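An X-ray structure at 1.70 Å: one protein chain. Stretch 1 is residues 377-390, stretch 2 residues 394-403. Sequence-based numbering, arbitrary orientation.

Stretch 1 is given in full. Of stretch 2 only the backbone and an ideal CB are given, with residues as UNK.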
# COMPACT_ATOMS: atom_id res chain seq x y z
N THR A 377 -0.51 7.10 14.96
CA THR A 377 -1.51 8.05 14.46
C THR A 377 -2.44 7.30 13.50
O THR A 377 -2.06 6.24 13.00
CB THR A 377 -0.85 9.22 13.72
OG1 THR A 377 -0.10 8.69 12.62
CG2 THR A 377 0.05 10.02 14.67
N THR A 378 -3.65 7.78 13.32
CA THR A 378 -4.59 7.15 12.40
C THR A 378 -4.49 7.80 11.01
O THR A 378 -4.58 9.00 10.87
CB THR A 378 -6.01 7.18 12.99
OG1 THR A 378 -6.00 6.40 14.20
CG2 THR A 378 -7.04 6.58 11.98
N TYR A 379 -4.23 6.99 9.99
CA TYR A 379 -4.08 7.48 8.63
C TYR A 379 -5.40 7.55 7.86
O TYR A 379 -5.64 8.55 7.15
CB TYR A 379 -3.09 6.59 7.90
CG TYR A 379 -2.74 6.93 6.46
CD1 TYR A 379 -2.15 8.17 6.11
CD2 TYR A 379 -2.95 6.00 5.46
CE1 TYR A 379 -1.79 8.43 4.79
CE2 TYR A 379 -2.60 6.26 4.15
CZ TYR A 379 -2.04 7.47 3.81
OH TYR A 379 -1.71 7.68 2.49
N ALA A 380 -6.24 6.52 8.00
CA ALA A 380 -7.50 6.45 7.26
C ALA A 380 -8.57 5.66 8.01
O ALA A 380 -8.25 4.68 8.70
CB ALA A 380 -7.24 5.85 5.87
N GLY A 381 -9.83 6.07 7.83
CA GLY A 381 -10.98 5.36 8.39
C GLY A 381 -11.70 6.16 9.44
O GLY A 381 -11.23 7.24 9.83
N ARG A 382 -12.84 5.62 9.88
CA ARG A 382 -13.70 6.21 10.91
C ARG A 382 -14.21 7.62 10.51
O ARG A 382 -14.39 8.51 11.34
CB ARG A 382 -12.97 6.24 12.27
CG ARG A 382 -12.56 4.86 12.74
CD ARG A 382 -11.81 4.93 14.04
NE ARG A 382 -12.66 5.20 15.19
CZ ARG A 382 -13.21 4.25 15.95
NH1 ARG A 382 -13.08 2.97 15.63
NH2 ARG A 382 -13.95 4.59 17.01
N GLY A 383 -14.47 7.77 9.22
CA GLY A 383 -15.06 8.99 8.68
C GLY A 383 -16.55 9.11 8.98
O GLY A 383 -17.17 8.19 9.51
N ASN A 384 -17.12 10.27 8.66
CA ASN A 384 -18.58 10.45 8.74
C ASN A 384 -19.11 10.24 10.20
O ASN A 384 -20.25 9.90 10.39
CB ASN A 384 -19.31 9.50 7.74
CG ASN A 384 -19.46 10.08 6.32
OD1 ASN A 384 -18.70 9.76 5.38
ND2 ASN A 384 -20.45 10.94 6.17
N SER A 385 -18.25 10.43 11.21
CA SER A 385 -18.58 10.20 12.63
C SER A 385 -19.05 8.77 12.94
O SER A 385 -19.87 8.56 13.85
CB SER A 385 -19.62 11.21 13.14
OG SER A 385 -19.28 12.52 12.73
N ARG A 386 -18.53 7.81 12.19
CA ARG A 386 -18.91 6.40 12.31
C ARG A 386 -17.64 5.55 12.49
O ARG A 386 -16.53 6.05 12.40
CB ARG A 386 -19.70 5.98 11.09
CG ARG A 386 -20.96 6.82 10.94
CD ARG A 386 -21.73 6.56 9.66
NE ARG A 386 -22.24 5.20 9.67
CZ ARG A 386 -23.38 4.81 10.25
NH1 ARG A 386 -24.16 5.69 10.89
NH2 ARG A 386 -23.73 3.52 10.21
N GLU A 387 -17.81 4.27 12.76
CA GLU A 387 -16.66 3.40 13.05
C GLU A 387 -16.36 2.57 11.84
O GLU A 387 -15.25 2.61 11.31
CB GLU A 387 -16.97 2.51 14.25
CG GLU A 387 -17.16 3.30 15.54
CD GLU A 387 -17.85 2.47 16.61
OE1 GLU A 387 -17.25 1.49 17.10
OE2 GLU A 387 -19.02 2.78 16.94
N TRP A 388 -17.35 1.80 11.41
CA TRP A 388 -17.21 0.91 10.25
C TRP A 388 -18.26 1.20 9.20
O TRP A 388 -19.32 1.78 9.47
CB TRP A 388 -17.29 -0.59 10.66
CG TRP A 388 -18.57 -0.99 11.40
CD1 TRP A 388 -18.80 -0.92 12.76
CD2 TRP A 388 -19.77 -1.48 10.82
NE1 TRP A 388 -20.06 -1.34 13.03
CE2 TRP A 388 -20.68 -1.70 11.87
CE3 TRP A 388 -20.18 -1.75 9.52
CZ2 TRP A 388 -21.97 -2.18 11.65
CZ3 TRP A 388 -21.44 -2.23 9.30
CH2 TRP A 388 -22.33 -2.43 10.37
N GLY A 389 -17.95 0.75 7.99
CA GLY A 389 -18.86 0.90 6.86
C GLY A 389 -18.10 0.75 5.58
O GLY A 389 -17.00 0.19 5.55
N TYR A 390 -18.68 1.27 4.52
CA TYR A 390 -18.08 1.24 3.17
C TYR A 390 -18.34 2.56 2.47
O TYR A 390 -19.40 2.77 1.83
CB TYR A 390 -18.62 0.08 2.34
CG TYR A 390 -18.16 0.13 0.90
CD1 TYR A 390 -16.82 0.11 0.59
CD2 TYR A 390 -19.09 0.22 -0.15
CE1 TYR A 390 -16.39 0.18 -0.73
CE2 TYR A 390 -18.68 0.28 -1.46
CZ TYR A 390 -17.33 0.25 -1.76
OH TYR A 390 -16.94 0.31 -3.09
N UNK A 394 -12.27 11.15 1.40
CA UNK A 394 -11.15 11.72 2.16
C UNK A 394 -10.81 10.84 3.34
O UNK A 394 -11.70 10.30 4.00
CB UNK A 394 -11.48 13.14 2.64
N UNK A 395 -9.52 10.72 3.63
CA UNK A 395 -9.03 9.65 4.52
C UNK A 395 -9.69 9.60 5.89
O UNK A 395 -10.00 8.50 6.37
CB UNK A 395 -7.52 9.81 4.72
N UNK A 396 -9.84 10.76 6.52
CA UNK A 396 -10.33 10.82 7.90
C UNK A 396 -11.72 11.43 8.02
O UNK A 396 -12.46 11.10 8.95
CB UNK A 396 -9.35 11.62 8.76
N UNK A 397 -12.11 12.30 7.10
CA UNK A 397 -13.42 12.96 7.23
C UNK A 397 -14.55 12.11 6.67
O UNK A 397 -15.70 12.24 7.11
CB UNK A 397 -13.40 14.31 6.52
N UNK A 398 -14.24 11.23 5.74
CA UNK A 398 -15.28 10.50 4.98
C UNK A 398 -15.14 8.97 4.97
O UNK A 398 -16.14 8.25 5.13
CB UNK A 398 -15.27 10.99 3.53
N UNK A 399 -13.94 8.49 4.74
CA UNK A 399 -13.74 7.09 4.42
C UNK A 399 -14.08 6.17 5.58
O UNK A 399 -13.78 6.47 6.76
CB UNK A 399 -12.29 6.86 3.99
N UNK A 400 -14.67 5.03 5.21
CA UNK A 400 -15.03 3.95 6.14
C UNK A 400 -14.61 2.61 5.56
O UNK A 400 -14.80 2.34 4.35
CB UNK A 400 -16.53 3.96 6.43
N UNK A 401 -14.05 1.79 6.44
CA UNK A 401 -13.67 0.43 6.14
C UNK A 401 -14.49 -0.49 7.04
O UNK A 401 -15.13 -0.05 7.99
CB UNK A 401 -12.17 0.22 6.33
N UNK A 402 -14.38 -1.78 6.79
CA UNK A 402 -15.04 -2.78 7.65
C UNK A 402 -14.12 -3.98 7.75
O UNK A 402 -14.10 -4.83 6.85
CB UNK A 402 -16.41 -3.19 7.10
N UNK A 403 -13.37 -4.01 8.84
CA UNK A 403 -12.33 -5.01 9.09
C UNK A 403 -11.20 -4.97 8.06
O UNK A 403 -10.87 -5.96 7.40
CB UNK A 403 -12.95 -6.41 9.11

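Position 394 lies beyond the reach of stretch 1, so stretch 1 sets no demand there and polar or charged residues would serve as well as others; it is E394, whose backbone N donates to the side chain of the residue at 398.

At 395 the ideal CB sits 3.3 Å from Y379 O and 4.1 Å from A380 CB, with the Y379 ring nearby. An aliphatic chain of moderate length would suit, leucine, isoleucine or methionine among them. The residue is L395: its CD1 lies over one face of the Y379 ring, 3.8 Å from the centroid. Its backbone O accepts from G381 N at 2.8 Å, nearly linearly.

The CB at 396 points away, yet T378 O and G381 O are acceptors to which the stretch 2 backbone donates nothing, so a long donor that curls back, arginine or lysine, would suit. R396 does so with chi1 to chi3 all m. Its NH1 makes a weak hydrogen bond to T378 O (3.1 Å), T378 CB packs over one guanidinium face, and R396 NE donates to water 2 (2.7 Å), which also lies 2.7 Å from G381 O.

Position 397 points away into space free of stretch 1, and small or polar residues would serve equally. It is S397, whose backbone O accepts from N384 N at 2.9 Å.

At 398 the CB is also directed away overall, though near N384, and many polar side chains would fit. Q398 extends back along its own stretch, its OE1 accepting from E394 N at 3.0 Å. Its backbone passes so close to G383 that a CB there would fall 2.2 Å from Q398 C.

The CB at 399 points sideways, 4.6 Å from G381 N, so stretch 1 does not dictate a large side chain. A399 O accepts from G383 N at 2.9 Å.

Position 400 points toward stretch 1, its CB 3.7 Å from G389 C, facing a hollow lined by R382, G383 and the segment R386 to G389, largely with backbone atoms. A branched aliphatic residue would suit best. L400 fills it: CD2 approaches G383 O at 3.5 Å and E387 O at 3.6 Å.

At 401 the CB points away, but a long apolar or aromatic side chain could return toward A380 and G381. F401 does, placing CE2 3.9 Å from A380 CB; its backbone O accepts from G389 N at 2.9 Å.

Sideways-pointing 402 adjoins W388, where polar or apolar residues could pack. N402 brings ND2 to 3.4 Å from W388 CE3.

Position 403 has a left-handed backbone, which glycine and asparagine adopt most readily though others tolerate it; it is H403, without contact to stretch 1.

Stretch 2 394-403: ELRSQALFNH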
# COMPACT_ATOMS: atom_id res chain seq x y z
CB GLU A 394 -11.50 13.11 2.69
CG GLU A 394 -11.91 14.16 1.68
CD GLU A 394 -10.75 14.66 0.83
OE1 GLU A 394 -9.65 14.85 1.40
OE2 GLU A 394 -10.96 14.88 -0.39
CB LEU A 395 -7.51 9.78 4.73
CG LEU A 395 -6.65 9.65 3.48
CD1 LEU A 395 -5.16 9.52 3.86
CD2 LEU A 395 -7.07 8.48 2.61
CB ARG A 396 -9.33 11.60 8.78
CG ARG A 396 -7.95 10.95 8.97
CD ARG A 396 -7.99 9.72 9.82
NE ARG A 396 -8.61 9.98 11.12
CZ ARG A 396 -8.00 10.47 12.19
NH1 ARG A 396 -6.70 10.81 12.18
NH2 ARG A 396 -8.71 10.64 13.29
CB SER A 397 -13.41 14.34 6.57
OG SER A 397 -13.12 14.25 5.19
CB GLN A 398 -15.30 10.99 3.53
CG GLN A 398 -15.66 12.46 3.38
CD GLN A 398 -15.68 12.94 1.94
OE1 GLN A 398 -14.89 12.48 1.11
NE2 GLN A 398 -16.59 13.86 1.63
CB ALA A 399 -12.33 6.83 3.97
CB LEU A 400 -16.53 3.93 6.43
CG LEU A 400 -17.02 5.05 7.34
CD1 LEU A 400 -18.55 5.18 7.29
CD2 LEU A 400 -16.51 4.87 8.78
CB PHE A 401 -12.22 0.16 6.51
CG PHE A 401 -11.22 1.01 5.74
CD1 PHE A 401 -10.85 0.68 4.45
CD2 PHE A 401 -10.61 2.09 6.35
CE1 PHE A 401 -9.91 1.44 3.76
CE2 PHE A 401 -9.67 2.85 5.66
CZ PHE A 401 -9.33 2.52 4.37
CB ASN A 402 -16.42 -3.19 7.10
CG ASN A 402 -17.24 -3.99 8.09
OD1 ASN A 402 -16.72 -4.42 9.13
ND2 ASN A 402 -18.54 -4.17 7.78
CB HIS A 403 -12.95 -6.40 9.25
CG HIS A 403 -13.77 -6.52 10.48
ND1 HIS A 403 -14.92 -7.27 10.54
CD2 HIS A 403 -13.60 -6.01 11.73
CE1 HIS A 403 -15.43 -7.20 11.76
NE2 HIS A 403 -14.64 -6.45 12.51
O HOH W 1 -4.08 10.59 14.23
O HOH W 2 -11.27 9.65 11.09
O HOH W 3 -13.56 2.96 9.12
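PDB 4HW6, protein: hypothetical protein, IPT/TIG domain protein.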